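Local coordinates for protein alcohol oxidase (Myceliophthora thermophila, PDB 6F74) that binds FAD and, as a VAO-type flavoprotein oxidase, probably oxidises its substrate and passes the electrons to molecular oxygen, at residues P292-V297 with A561-A566; A566-D571 with A584-E589; A79-M84 with Q88-S93. One frame throughout, in Å; residues are numbered along the deposited sequence.

Contact 1: residues P292-V297 with A561-A566; sequences PGYGIV and AQHLAA. With FAD (flavin-adenine dinucleotide), chain I.
Tyr-294 reaches out of the loop before strand 296-306 and lays one edge of its ring along the backbone of helix 560-570, next to His-563 and Ala-566. CB already points at the helix, and with CG turned away from the carbonyl carbon (chi1 -58°) the ring continues in that direction. CD1 of Tyr-294 comes first, 4.2 Å from the backbone atom C of Ala-566. One atom further out, CE1 lies 3.5 Å from the backbone O of His-563, which approaches the edge of the ring near its plane, and it also packs at 4.4 Å on CB of Ala-566. At the tip, OH rests 3.4 Å from CB of His-563, the imidazole leading away obliquely. The hydroxyl is not left to this apolar neighbour: it hydrogen-bonds to Gly-290 O in the same loop, so the phenol is tied back to its own chain. Leu-283 and Ala-286 of helix 281-287, together with Val-582, also pack on the ring. NE2 of His-563 makes a weak hydrogen bond to Gly-488 O.

On either side of Tyr-294 in sequence the chain touches the cofactor. Val-297 N donates to N1A of FAD at 2.9 Å (163°), and N6A returns a bond to Val-297 O, also 2.9 Å. This pair of bonds reads the edge of the adenine much as a base partner would. Pro-292 adds a van der Waals touch, its CG 3.4 Å from O3B of the FAD ribose.

The two segments share no hydrogen bond of their own. Their contact is therefore van der Waals packing of an aromatic edge against a helix, while Val-297 of the same loop segment spends its backbone N and O on the adenine: the berberine-like C-terminal region backs the loop, and the loop holds the nucleotide end of FAD.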
loop_
_atom_site.group_PDB
_atom_site.type_symbol
_atom_site.label_atom_id
_atom_site.label_comp_id
_atom_site.label_asym_id
_atom_site.label_seq_id
_atom_site.Cartn_x
_atom_site.Cartn_y
_atom_site.Cartn_z
ATOM N N PRO A 292 -9.358 4.725 3.693
ATOM C CA PRO A 292 -9.397 6.177 3.785
ATOM C C PRO A 292 -10.781 6.737 3.606
ATOM O O PRO A 292 -11.693 6.029 3.176
ATOM C CB PRO A 292 -8.486 6.631 2.642
ATOM C CG PRO A 292 -8.169 5.391 1.828
ATOM C CD PRO A 292 -9.021 4.293 2.331
ATOM N N GLY A 293 -10.915 8.013 3.942
ATOM C CA GLY A 293 -12.087 8.817 3.558
ATOM C C GLY A 293 -13.083 9.127 4.647
ATOM O O GLY A 293 -14.231 9.456 4.340
ATOM N N TYR A 294 -12.672 8.979 5.908
ATOM C CA TYR A 294 -13.546 9.264 7.054
ATOM C C TYR A 294 -13.323 10.672 7.593
ATOM O O TYR A 294 -14.222 11.267 8.175
ATOM C CB TYR A 294 -13.384 8.219 8.153
ATOM C CG TYR A 294 -13.663 6.821 7.674
ATOM C CD1 TYR A 294 -14.964 6.326 7.625
ATOM C CD2 TYR A 294 -12.630 5.997 7.238
ATOM C CE1 TYR A 294 -15.226 5.052 7.177
ATOM C CE2 TYR A 294 -12.883 4.718 6.775
ATOM C CZ TYR A 294 -14.173 4.238 6.762
ATOM O OH TYR A 294 -14.420 2.956 6.330
ATOM N N GLY A 295 -12.144 11.221 7.308
ATOM C CA GLY A 295 -11.715 12.524 7.829
ATOM C C GLY A 295 -10.269 12.683 7.435
ATOM O O GLY A 295 -9.673 11.724 6.923
ATOM N N ILE A 296 -9.710 13.877 7.629
ATOM C CA ILE A 296 -8.298 14.134 7.330
ATOM C C ILE A 296 -7.469 13.835 8.577
ATOM O O ILE A 296 -7.581 14.540 9.584
ATOM C CB ILE A 296 -8.045 15.601 6.909
ATOM C CG1 ILE A 296 -8.927 16.006 5.734
ATOM C CG2 ILE A 296 -6.578 15.806 6.521
ATOM C CD1 ILE A 296 -9.174 17.498 5.671
ATOM N N VAL A 297 -6.615 12.809 8.486
ATOM C CA VAL A 297 -5.817 12.385 9.626
ATOM C C VAL A 297 -4.625 13.341 9.794
ATOM O O VAL A 297 -3.732 13.422 8.939
ATOM C CB VAL A 297 -5.366 10.927 9.523
ATOM C CG1 VAL A 297 -4.617 10.516 10.785
ATOM C CG2 VAL A 297 -6.562 10.007 9.299
ATOM N N ALA A 561 -20.628 -2.985 6.703
ATOM C CA ALA A 561 -21.813 -2.275 7.184
ATOM C C ALA A 561 -21.475 -1.266 8.293
ATOM O O ALA A 561 -22.014 -0.147 8.307
ATOM C CB ALA A 561 -22.866 -3.264 7.688
ATOM N N GLN A 562 -20.578 -1.651 9.189
ATOM C CA GLN A 562 -20.105 -0.758 10.250
ATOM C C GLN A 562 -19.196 0.316 9.707
ATOM O O GLN A 562 -19.263 1.458 10.154
ATOM C CB GLN A 562 -19.352 -1.534 11.323
ATOM C CG GLN A 562 -20.001 -1.535 12.684
ATOM C CD GLN A 562 -19.400 -2.590 13.608
ATOM O OE1 GLN A 562 -19.528 -2.462 14.829
ATOM N NE2 GLN A 562 -18.733 -3.627 13.035
ATOM N N HIS A 563 -18.336 -0.021 8.753
ATOM C CA HIS A 563 -17.508 1.007 8.127
ATOM C C HIS A 563 -18.399 2.039 7.435
ATOM O O HIS A 563 -18.242 3.251 7.631
ATOM C CB HIS A 563 -16.525 0.411 7.128
ATOM C CG HIS A 563 -15.458 -0.432 7.750
ATOM N ND1 HIS A 563 -14.956 -0.200 9.009
ATOM C CD2 HIS A 563 -14.769 -1.484 7.259
ATOM C CE1 HIS A 563 -14.015 -1.085 9.277
ATOM N NE2 HIS A 563 -13.893 -1.890 8.239
ATOM N N LEU A 564 -19.351 1.544 6.656
ATOM C CA LEU A 564 -20.291 2.409 5.968
ATOM C C LEU A 564 -21.075 3.312 6.909
ATOM O O LEU A 564 -21.262 4.463 6.598
ATOM C CB LEU A 564 -21.268 1.597 5.127
ATOM C CG LEU A 564 -22.111 2.320 4.091
ATOM C CD1 LEU A 564 -21.280 3.138 3.123
ATOM C CD2 LEU A 564 -22.931 1.273 3.334
ATOM N N ALA A 565 -21.512 2.806 8.056
ATOM C CA ALA A 565 -22.236 3.658 9.013
ATOM C C ALA A 565 -21.373 4.852 9.459
ATOM O O ALA A 565 -21.807 6.011 9.389
ATOM C CB ALA A 565 -22.738 2.853 10.210
ATOM N N ALA A 566 -20.153 4.559 9.896
ATOM C CA ALA A 566 -19.165 5.591 10.233
ATOM C C ALA A 566 -18.927 6.588 9.063
ATOM O O ALA A 566 -18.828 7.792 9.276
ATOM C CB ALA A 566 -17.865 4.944 10.656
HETATM P PA FAD I . -1.191 8.361 -0.607
HETATM O O1A FAD I . -1.278 8.076 -2.104
HETATM O O2A FAD I . -0.657 9.703 -0.215
HETATM O O5B FAD I . -2.637 8.149 -0.009
HETATM C C5B FAD I . -3.215 6.873 -0.044
HETATM C C4B FAD I . -4.688 6.991 0.307
HETATM O O4B FAD I . -4.754 7.453 1.646
HETATM C C3B FAD I . -5.491 7.979 -0.500
HETATM O O3B FAD I . -6.847 7.519 -0.508
HETATM C C2B FAD I . -5.455 9.248 0.315
HETATM O O2B FAD I . -6.621 10.075 0.207
HETATM C C1B FAD I . -5.405 8.713 1.720
HETATM N N9A FAD I . -4.684 9.531 2.701
HETATM C C8A FAD I . -3.362 9.743 2.750
HETATM N N7A FAD I . -3.038 10.512 3.808
HETATM C C5A FAD I . -4.174 10.782 4.445
HETATM C C6A FAD I . -4.506 11.541 5.651
HETATM N N6A FAD I . -3.486 12.128 6.317
HETATM N N1A FAD I . -5.816 11.613 6.007
HETATM C C2A FAD I . -6.783 10.995 5.280
HETATM N N3A FAD I . -6.539 10.257 4.167
HETATM C C4A FAD I . -5.261 10.127 3.725
HETATM N N1 FAD I . 2.308 -1.231 1.918
HETATM C C2 FAD I . 2.589 -2.177 2.843
HETATM O O2 FAD I . 1.653 -2.627 3.551
HETATM N N3 FAD I . 3.843 -2.629 3.047
HETATM C C4 FAD I . 4.892 -2.199 2.323
HETATM O O4 FAD I . 6.049 -2.634 2.501
HETATM C C4X FAD I . 4.667 -1.179 1.277
HETATM N N5 FAD I . 5.678 -0.717 0.514
HETATM C C5X FAD I . 5.442 0.226 -0.432
HETATM C C6 FAD I . 6.502 0.706 -1.199
HETATM C C7 FAD I . 6.318 1.682 -2.163
HETATM C C7M FAD I . 7.567 2.068 -2.916
HETATM C C8 FAD I . 4.957 2.248 -2.382
HETATM C C8M FAD I . 4.674 3.356 -3.387
HETATM C C9 FAD I . 3.891 1.755 -1.636
HETATM C C9A FAD I . 4.066 0.766 -0.653
HETATM N N10 FAD I . 3.007 0.262 0.151
HETATM C C10 FAD I . 3.281 -0.716 1.117
HETATM C "C1'" FAD I . 1.593 0.660 -0.043
HETATM C "C2'" FAD I . 0.985 1.702 0.837
HETATM O "O2'" FAD I . 0.586 1.055 2.043
HETATM C "C3'" FAD I . -0.266 2.270 0.159
HETATM O "O3'" FAD I . 0.008 2.694 -1.189
HETATM C "C4'" FAD I . -0.866 3.422 0.953
HETATM O "O4'" FAD I . -2.035 3.906 0.285
HETATM C "C5'" FAD I . 0.141 4.545 1.146
HETATM O "O5'" FAD I . -0.432 5.602 1.896
HETATM P P FAD I . 0.181 7.024 1.571
HETATM O O1P FAD I . 1.683 6.952 1.603
HETATM O O2P FAD I . -0.538 7.997 2.445
HETATM O O3P FAD I . -0.283 7.176 0.028
#

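Contact 2: residues A566-D571 with A584-E589; sequences AKRKYD and AEDFIE. With GOL (glycerol), chain L.
Arg-568 and Asp-586 make the one direct link here, a salt bridge from helix 560-570 to the 3-10 segment 584-586. NH2 of Arg-568 donates to OD2 of Asp-586 over 3.2 Å, and the bond is almost straight (176°). It uses the syn lone pair of OD2, and the acceptor lies in the guanidinium plane. Guanidinium and carboxylate are nearly coplanar, 4° apart, although the two side chains cross at about a right angle. Arg-568 gets there on a chain extended from CG to NE, whereas the Asp-586 side chain already sets out toward the helix. The pair lies at the surface, so solvent probably weakens its charge attraction.

A glycerol, probably left from the crystallisation liquor, supplies the second kind of contact by lying between the two segments beside the bridge. NE of Arg-568 donates to O1 of the glycerol at 2.7 Å. The same O1 is placed so close to Asp-586 OD2 that the length of that bond is doubtful. At the other end glycerol O3 donates to the backbone O of Asp-571, 2.8 Å away, and glycerol O2 meets the ring edge of Phe-587 at CE1, 3.4 Å.

Within segment 566-571 a second salt bridge runs from Lys-567 NZ to OD2 of Asp-571, 3.0 Å, met on the anti side and well out of the carboxylate plane. Asp-571, just past the end of the helix, also accepts from the backbone N of Ile-575 and Phe-576, and so ties the following turn to the helix.

Around this, Tyr-570 packs on Leu-283 of helix 281-287, and Glu-585 touches Tyr-551 and Ile-552 of helix 551-556. Strand 587-588 continues from the 3-10 segment and pairs antiparallel with 596-597, next to the C-terminus.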
loop_
_atom_site.group_PDB
_atom_site.type_symbol
_atom_site.label_atom_id
_atom_site.label_comp_id
_atom_site.label_asym_id
_atom_site.label_seq_id
_atom_site.Cartn_x
_atom_site.Cartn_y
_atom_site.Cartn_z
ATOM N N ALA A 566 -20.153 4.559 9.896
ATOM C CA ALA A 566 -19.165 5.591 10.233
ATOM C C ALA A 566 -18.927 6.588 9.063
ATOM O O ALA A 566 -18.828 7.792 9.276
ATOM C CB ALA A 566 -17.865 4.944 10.656
ATOM N N LYS A 567 -18.848 6.066 7.847
ATOM C CA LYS A 567 -18.715 6.884 6.664
ATOM C C LYS A 567 -19.878 7.860 6.506
ATOM O O LYS A 567 -19.661 9.036 6.258
ATOM C CB LYS A 567 -18.596 6.017 5.410
ATOM C CG LYS A 567 -18.533 6.782 4.104
ATOM C CD LYS A 567 -17.348 7.760 4.033
ATOM C CE LYS A 567 -17.306 8.431 2.662
ATOM N NZ LYS A 567 -16.210 9.409 2.460
ATOM N N ARG A 568 -21.091 7.349 6.640
ATOM C CA ARG A 568 -22.278 8.162 6.487
ATOM C C ARG A 568 -22.502 9.145 7.672
ATOM O O ARG A 568 -22.992 10.269 7.455
ATOM C CB ARG A 568 -23.495 7.267 6.249
ATOM C CG ARG A 568 -23.497 6.627 4.861
ATOM C CD ARG A 568 -24.462 5.441 4.735
ATOM N NE ARG A 568 -24.621 5.028 3.330
ATOM C CZ ARG A 568 -25.345 3.990 2.895
ATOM N NH1 ARG A 568 -25.996 3.213 3.758
ATOM N NH2 ARG A 568 -25.435 3.739 1.576
ATOM N N LYS A 569 -22.111 8.745 8.888
ATOM C CA LYS A 569 -22.159 9.636 10.061
ATOM C C LYS A 569 -21.169 10.797 9.932
ATOM O O LYS A 569 -21.559 11.949 10.034
ATOM C CB LYS A 569 -21.858 8.845 11.348
ATOM C CG LYS A 569 -21.833 9.668 12.635
ATOM C CD LYS A 569 -21.560 8.799 13.843
ATOM C CE LYS A 569 -21.304 9.624 15.101
ATOM N NZ LYS A 569 -20.955 8.746 16.251
ATOM N N TYR A 570 -19.900 10.491 9.687
ATOM C CA TYR A 570 -18.820 11.471 9.763
ATOM C C TYR A 570 -18.540 12.247 8.471
ATOM O O TYR A 570 -17.988 13.349 8.525
ATOM C CB TYR A 570 -17.535 10.788 10.246
ATOM C CG TYR A 570 -17.617 10.377 11.696
ATOM C CD1 TYR A 570 -17.440 11.332 12.706
ATOM C CD2 TYR A 570 -17.875 9.061 12.062
ATOM C CE1 TYR A 570 -17.506 10.986 14.048
ATOM C CE2 TYR A 570 -17.945 8.704 13.408
ATOM C CZ TYR A 570 -17.749 9.673 14.397
ATOM O OH TYR A 570 -17.809 9.342 15.727
ATOM N N ASP A 571 -18.887 11.655 7.324
ATOM C CA ASP A 571 -18.803 12.334 6.051
ATOM C C ASP A 571 -20.051 12.098 5.206
ATOM O O ASP A 571 -19.983 11.409 4.199
ATOM C CB ASP A 571 -17.549 11.876 5.314
ATOM C CG ASP A 571 -17.237 12.720 4.089
ATOM O OD1 ASP A 571 -17.776 13.830 3.941
ATOM O OD2 ASP A 571 -16.438 12.247 3.274
ATOM N N ALA A 584 -18.047 4.430 -1.734
ATOM C CA ALA A 584 -17.771 4.954 -3.071
ATOM C C ALA A 584 -18.796 4.540 -4.114
ATOM O O ALA A 584 -18.961 5.219 -5.119
ATOM C CB ALA A 584 -16.364 4.537 -3.517
ATOM N N GLU A 585 -19.497 3.440 -3.856
ATOM C CA GLU A 585 -20.572 2.970 -4.725
ATOM C C GLU A 585 -21.780 3.899 -4.816
ATOM O O GLU A 585 -22.647 3.695 -5.682
ATOM C CB GLU A 585 -21.041 1.567 -4.286
ATOM C CG GLU A 585 -21.762 1.491 -2.935
ATOM C CD GLU A 585 -20.852 1.302 -1.734
ATOM O OE1 GLU A 585 -19.608 1.631 -1.771
ATOM O OE2 GLU A 585 -21.417 0.814 -0.727
ATOM N N ASP A 586 -21.891 4.883 -3.918
ATOM C CA ASP A 586 -22.945 5.875 -4.030
ATOM C C ASP A 586 -22.626 6.979 -5.020
ATOM O O ASP A 586 -23.492 7.848 -5.273
ATOM C CB ASP A 586 -23.291 6.463 -2.655
ATOM C CG ASP A 586 -24.050 5.488 -1.802
ATOM O OD1 ASP A 586 -24.595 4.505 -2.363
ATOM O OD2 ASP A 586 -24.064 5.663 -0.570
ATOM N N PHE A 587 -21.418 6.954 -5.582
ATOM C CA PHE A 587 -20.976 7.890 -6.608
ATOM C C PHE A 587 -20.525 7.181 -7.890
ATOM O O PHE A 587 -20.257 5.969 -7.897
ATOM C CB PHE A 587 -19.826 8.716 -6.076
ATOM C CG PHE A 587 -20.242 9.834 -5.173
ATOM C CD1 PHE A 587 -20.719 9.610 -3.925
ATOM C CD2 PHE A 587 -20.113 11.156 -5.597
ATOM C CE1 PHE A 587 -21.081 10.674 -3.110
ATOM C CE2 PHE A 587 -20.450 12.213 -4.795
ATOM C CZ PHE A 587 -20.935 11.981 -3.573
ATOM N N ILE A 588 -20.434 7.961 -8.963
ATOM C CA ILE A 588 -19.832 7.537 -10.217
ATOM C C ILE A 588 -18.628 8.427 -10.487
ATOM O O ILE A 588 -18.775 9.642 -10.643
ATOM C CB ILE A 588 -20.833 7.631 -11.397
ATOM C CG1 ILE A 588 -22.066 6.777 -11.108
ATOM C CG2 ILE A 588 -20.173 7.169 -12.719
ATOM C CD1 ILE A 588 -23.216 7.008 -12.077
ATOM N N GLU A 589 -17.449 7.806 -10.516
ATOM C CA GLU A 589 -16.211 8.465 -10.875
ATOM C C GLU A 589 -15.954 8.262 -12.368
ATOM O O GLU A 589 -16.272 7.210 -12.953
ATOM C CB GLU A 589 -15.031 7.932 -10.081
ATOM C CG GLU A 589 -13.826 8.830 -10.177
ATOM C CD GLU A 589 -12.547 8.309 -9.536
ATOM O OE1 GLU A 589 -12.448 7.119 -9.137
ATOM O OE2 GLU A 589 -11.612 9.115 -9.428
HETATM C C1 GOL L . -21.892 7.058 1.296
HETATM O O1 GOL L . -23.207 6.559 1.590
HETATM C C2 GOL L . -21.998 8.549 1.006
HETATM O O2 GOL L . -21.581 8.773 -0.344
HETATM C C3 GOL L . -21.152 9.426 1.923
HETATM O O3 GOL L . -21.264 9.128 3.325
#

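Contact 3: residues A79-M84 with Q88-S93; sequences AYVNKM and QDFQTS. With FAD (flavin-adenine dinucleotide), chain I.
Phe-90 is the centre of this contact: its ring projects from helix 88-93 onto helix 75-84, where Met-84 covers one face. CB of Met-84 makes a CH-pi contact, 4.0 Å from the ring centroid and 22° off the normal, and comes nearest to CG at 3.7 Å. The backbone O of Met-84 lies only 3.1 Å from CD2 of Phe-90, so both the side chain and the carbonyl of one residue press on the same ring. With CG of Phe-90 anti to its own N (chi1 170°), the ring leaves its helix in the direction of these atoms. This is the tight part of the contact.

Toward its outer end the ring meets its partners at longer range. CE1 touches CE2 of Tyr-80 at 4.2 Å, the two side chains sliding past each other in opposite directions, while CZ has CG2 of Val-81 at the same distance. Val-81 is buried; Tyr-80 is exposed and marks the solvent side. Chi1 of Met-84, with CG opposite the carbonyl carbon, sets CG over a face of the Tyr-80 ring, 3.6 Å above the plane, so Met-84 touches both aromatic rings. Ser-93, also exposed, turns its OG back to Phe-90 O with a 2.6 Å hydrogen bond within segment 88-93.

The two segments belong to consecutive helices, 10.4 Å apart between axes at 121° and joined by the short link 85-87. In that link Trp-85 O accepts from Gln-91 NE2 and Asp-87 OD2 from Phe-90 N. From the far side of helix 88-93, Gln-88 reaches the flavin, its OE1 3.2 Å from methyl C7M of FAD, while its NE2 is held by Asp-427 O in the loop between helix 415-422 and strand 435-440.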
loop_
_atom_site.group_PDB
_atom_site.type_symbol
_atom_site.label_atom_id
_atom_site.label_comp_id
_atom_site.label_asym_id
_atom_site.label_seq_id
_atom_site.Cartn_x
_atom_site.Cartn_y
_atom_site.Cartn_z
ATOM N N ALA A 79 14.654 14.659 -20.395
ATOM C CA ALA A 79 15.650 13.615 -20.126
ATOM C C ALA A 79 15.885 13.389 -18.636
ATOM O O ALA A 79 16.034 12.247 -18.179
ATOM C CB ALA A 79 16.978 13.973 -20.812
ATOM N N TYR A 80 15.922 14.479 -17.876
ATOM C CA TYR A 80 16.004 14.378 -16.418
ATOM C C TYR A 80 14.789 13.603 -15.881
ATOM O O TYR A 80 14.920 12.677 -15.080
ATOM C CB TYR A 80 16.064 15.775 -15.778
ATOM C CG TYR A 80 16.204 15.692 -14.289
ATOM C CD1 TYR A 80 17.421 15.380 -13.725
ATOM C CD2 TYR A 80 15.103 15.855 -13.443
ATOM C CE1 TYR A 80 17.581 15.284 -12.362
ATOM C CE2 TYR A 80 15.262 15.711 -12.046
ATOM C CZ TYR A 80 16.509 15.448 -11.536
ATOM O OH TYR A 80 16.699 15.276 -10.178
ATOM N N VAL A 81 13.608 13.972 -16.345
ATOM C CA VAL A 81 12.369 13.319 -15.906
ATOM C C VAL A 81 12.346 11.847 -16.305
ATOM O O VAL A 81 11.922 10.984 -15.521
ATOM C CB VAL A 81 11.109 14.062 -16.431
ATOM C CG1 VAL A 81 9.849 13.273 -16.113
ATOM C CG2 VAL A 81 11.014 15.417 -15.761
ATOM N N ASN A 82 12.812 11.562 -17.519
ATOM C CA ASN A 82 12.873 10.163 -17.965
ATOM C C ASN A 82 13.823 9.342 -17.078
ATOM O O ASN A 82 13.489 8.267 -16.634
ATOM C CB ASN A 82 13.286 10.090 -19.434
ATOM C CG ASN A 82 13.272 8.679 -19.946
ATOM O OD1 ASN A 82 14.330 8.089 -20.175
ATOM N ND2 ASN A 82 12.075 8.101 -20.061
ATOM N N LYS A 83 14.969 9.911 -16.789
ATOM C CA LYS A 83 15.965 9.265 -15.945
ATOM C C LYS A 83 15.455 9.034 -14.522
ATOM O O LYS A 83 15.724 7.976 -13.940
ATOM C CB LYS A 83 17.241 10.120 -15.921
ATOM C CG LYS A 83 18.328 9.583 -15.014
ATOM C CD LYS A 83 19.507 10.538 -14.837
ATOM C CE LYS A 83 20.640 9.779 -14.109
ATOM N NZ LYS A 83 21.571 10.682 -13.349
ATOM N N MET A 84 14.690 9.980 -13.980
ATOM C CA MET A 84 14.281 9.943 -12.556
ATOM C C MET A 84 12.879 9.368 -12.281
ATOM O O MET A 84 12.451 9.289 -11.114
ATOM C CB MET A 84 14.368 11.338 -11.941
ATOM C CG MET A 84 15.734 11.966 -11.922
ATOM S SD MET A 84 16.969 11.044 -11.062
ATOM C CE MET A 84 16.387 10.956 -9.340
ATOM N N GLN A 88 11.730 6.846 -6.190
ATOM C CA GLN A 88 10.592 7.092 -5.294
ATOM C C GLN A 88 10.568 8.542 -4.752
ATOM O O GLN A 88 9.480 9.114 -4.583
ATOM C CB GLN A 88 10.604 6.120 -4.127
ATOM C CG GLN A 88 10.447 4.670 -4.541
ATOM C CD GLN A 88 10.422 3.701 -3.364
ATOM O OE1 GLN A 88 9.992 4.042 -2.280
ATOM N NE2 GLN A 88 10.837 2.467 -3.603
ATOM N N ASP A 89 11.762 9.103 -4.481
ATOM C CA ASP A 89 11.874 10.452 -3.934
ATOM C C ASP A 89 11.471 11.479 -4.985
ATOM O O ASP A 89 10.779 12.481 -4.671
ATOM C CB ASP A 89 13.297 10.774 -3.447
ATOM C CG ASP A 89 13.659 10.035 -2.182
ATOM O OD1 ASP A 89 12.750 9.483 -1.528
ATOM O OD2 ASP A 89 14.851 9.978 -1.844
ATOM N N PHE A 90 11.910 11.238 -6.216
ATOM C CA PHE A 90 11.545 12.111 -7.325
ATOM C C PHE A 90 10.018 12.182 -7.435
ATOM O O PHE A 90 9.456 13.252 -7.553
ATOM C CB PHE A 90 12.128 11.641 -8.657
ATOM C CG PHE A 90 11.561 12.378 -9.831
ATOM C CD1 PHE A 90 11.937 13.720 -10.078
ATOM C CD2 PHE A 90 10.594 11.787 -10.651
ATOM C CE1 PHE A 90 11.384 14.424 -11.135
ATOM C CE2 PHE A 90 10.057 12.498 -11.722
ATOM C CZ PHE A 90 10.442 13.803 -11.954
ATOM N N GLN A 91 9.368 11.030 -7.387
ATOM C CA GLN A 91 7.907 10.983 -7.443
ATOM C C GLN A 91 7.203 11.564 -6.207
ATOM O O GLN A 91 6.168 12.180 -6.364
ATOM C CB GLN A 91 7.420 9.574 -7.725
ATOM C CG GLN A 91 7.843 9.008 -9.090
ATOM C CD GLN A 91 7.255 9.711 -10.284
ATOM O OE1 GLN A 91 6.441 10.635 -10.133
ATOM N NE2 GLN A 91 7.661 9.277 -11.514
ATOM N N THR A 92 7.747 11.431 -4.999
ATOM C CA THR A 92 7.116 12.058 -3.829
ATOM C C THR A 92 7.310 13.563 -3.738
ATOM O O THR A 92 6.605 14.210 -2.963
ATOM C CB THR A 92 7.596 11.445 -2.495
ATOM O OG1 THR A 92 9.036 11.500 -2.421
ATOM C CG2 THR A 92 7.103 9.997 -2.346
ATOM N N SER A 93 8.260 14.119 -4.489
ATOM C CA SER A 93 8.624 15.538 -4.425
ATOM C C SER A 93 7.676 16.484 -5.172
ATOM O O SER A 93 7.607 17.662 -4.858
ATOM C CB SER A 93 10.034 15.743 -5.011
ATOM O OG SER A 93 10.039 15.486 -6.431
HETATM P PA FAD I . -1.191 8.361 -0.607
HETATM O O1A FAD I . -1.278 8.076 -2.104
HETATM O O2A FAD I . -0.657 9.703 -0.215
HETATM O O5B FAD I . -2.637 8.149 -0.009
HETATM C C5B FAD I . -3.215 6.873 -0.044
HETATM C C4B FAD I . -4.688 6.991 0.307
HETATM O O4B FAD I . -4.754 7.453 1.646
HETATM C C3B FAD I . -5.491 7.979 -0.500
HETATM O O3B FAD I . -6.847 7.519 -0.508
HETATM C C2B FAD I . -5.455 9.248 0.315
HETATM O O2B FAD I . -6.621 10.075 0.207
HETATM C C1B FAD I . -5.405 8.713 1.720
HETATM N N9A FAD I . -4.684 9.531 2.701
HETATM C C8A FAD I . -3.362 9.743 2.750
HETATM N N7A FAD I . -3.038 10.512 3.808
HETATM C C5A FAD I . -4.174 10.782 4.445
HETATM C C6A FAD I . -4.506 11.541 5.651
HETATM N N6A FAD I . -3.486 12.128 6.317
HETATM N N1A FAD I . -5.816 11.613 6.007
HETATM C C2A FAD I . -6.783 10.995 5.280
HETATM N N3A FAD I . -6.539 10.257 4.167
HETATM C C4A FAD I . -5.261 10.127 3.725
HETATM N N1 FAD I . 2.308 -1.231 1.918
HETATM C C2 FAD I . 2.589 -2.177 2.843
HETATM O O2 FAD I . 1.653 -2.627 3.551
HETATM N N3 FAD I . 3.843 -2.629 3.047
HETATM C C4 FAD I . 4.892 -2.199 2.323
HETATM O O4 FAD I . 6.049 -2.634 2.501
HETATM C C4X FAD I . 4.667 -1.179 1.277
HETATM N N5 FAD I . 5.678 -0.717 0.514
HETATM C C5X FAD I . 5.442 0.226 -0.432
HETATM C C6 FAD I . 6.502 0.706 -1.199
HETATM C C7 FAD I . 6.318 1.682 -2.163
HETATM C C7M FAD I . 7.567 2.068 -2.916
HETATM C C8 FAD I . 4.957 2.248 -2.382
HETATM C C8M FAD I . 4.674 3.356 -3.387
HETATM C C9 FAD I . 3.891 1.755 -1.636
HETATM C C9A FAD I . 4.066 0.766 -0.653
HETATM N N10 FAD I . 3.007 0.262 0.151
HETATM C C10 FAD I . 3.281 -0.716 1.117
HETATM C "C1'" FAD I . 1.593 0.660 -0.043
HETATM C "C2'" FAD I . 0.985 1.702 0.837
HETATM O "O2'" FAD I . 0.586 1.055 2.043
HETATM C "C3'" FAD I . -0.266 2.270 0.159
HETATM O "O3'" FAD I . 0.008 2.694 -1.189
HETATM C "C4'" FAD I . -0.866 3.422 0.953
HETATM O "O4'" FAD I . -2.035 3.906 0.285
HETATM C "C5'" FAD I . 0.141 4.545 1.146
HETATM O "O5'" FAD I . -0.432 5.602 1.896
HETATM P P FAD I . 0.181 7.024 1.571
HETATM O O1P FAD I . 1.683 6.952 1.603
HETATM O O2P FAD I . -0.538 7.997 2.445
HETATM O O3P FAD I . -0.283 7.176 0.028
#

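In the fold
Contacts 1 and 2 are neighbours, their centres 8 Å apart, and share Ala-566 and helix 560-570. Contact 1 is buried and packs by van der Waals touch; contact 2 lies at the surface and relies on charge. Lys-567 NZ joins them through a probable hydrogen bond of 2.7 Å to Gly-293 O, so a residue of the helix in contact 2 also bonds directly to the adenine-binding loop. Contact 3, partly buried, is apolar and aromatic and stands apart, its centre about 33 Å from that of contact 1. Those two nevertheless touch opposite ends of one FAD: 292-297 the adenine, 88-93 the flavin.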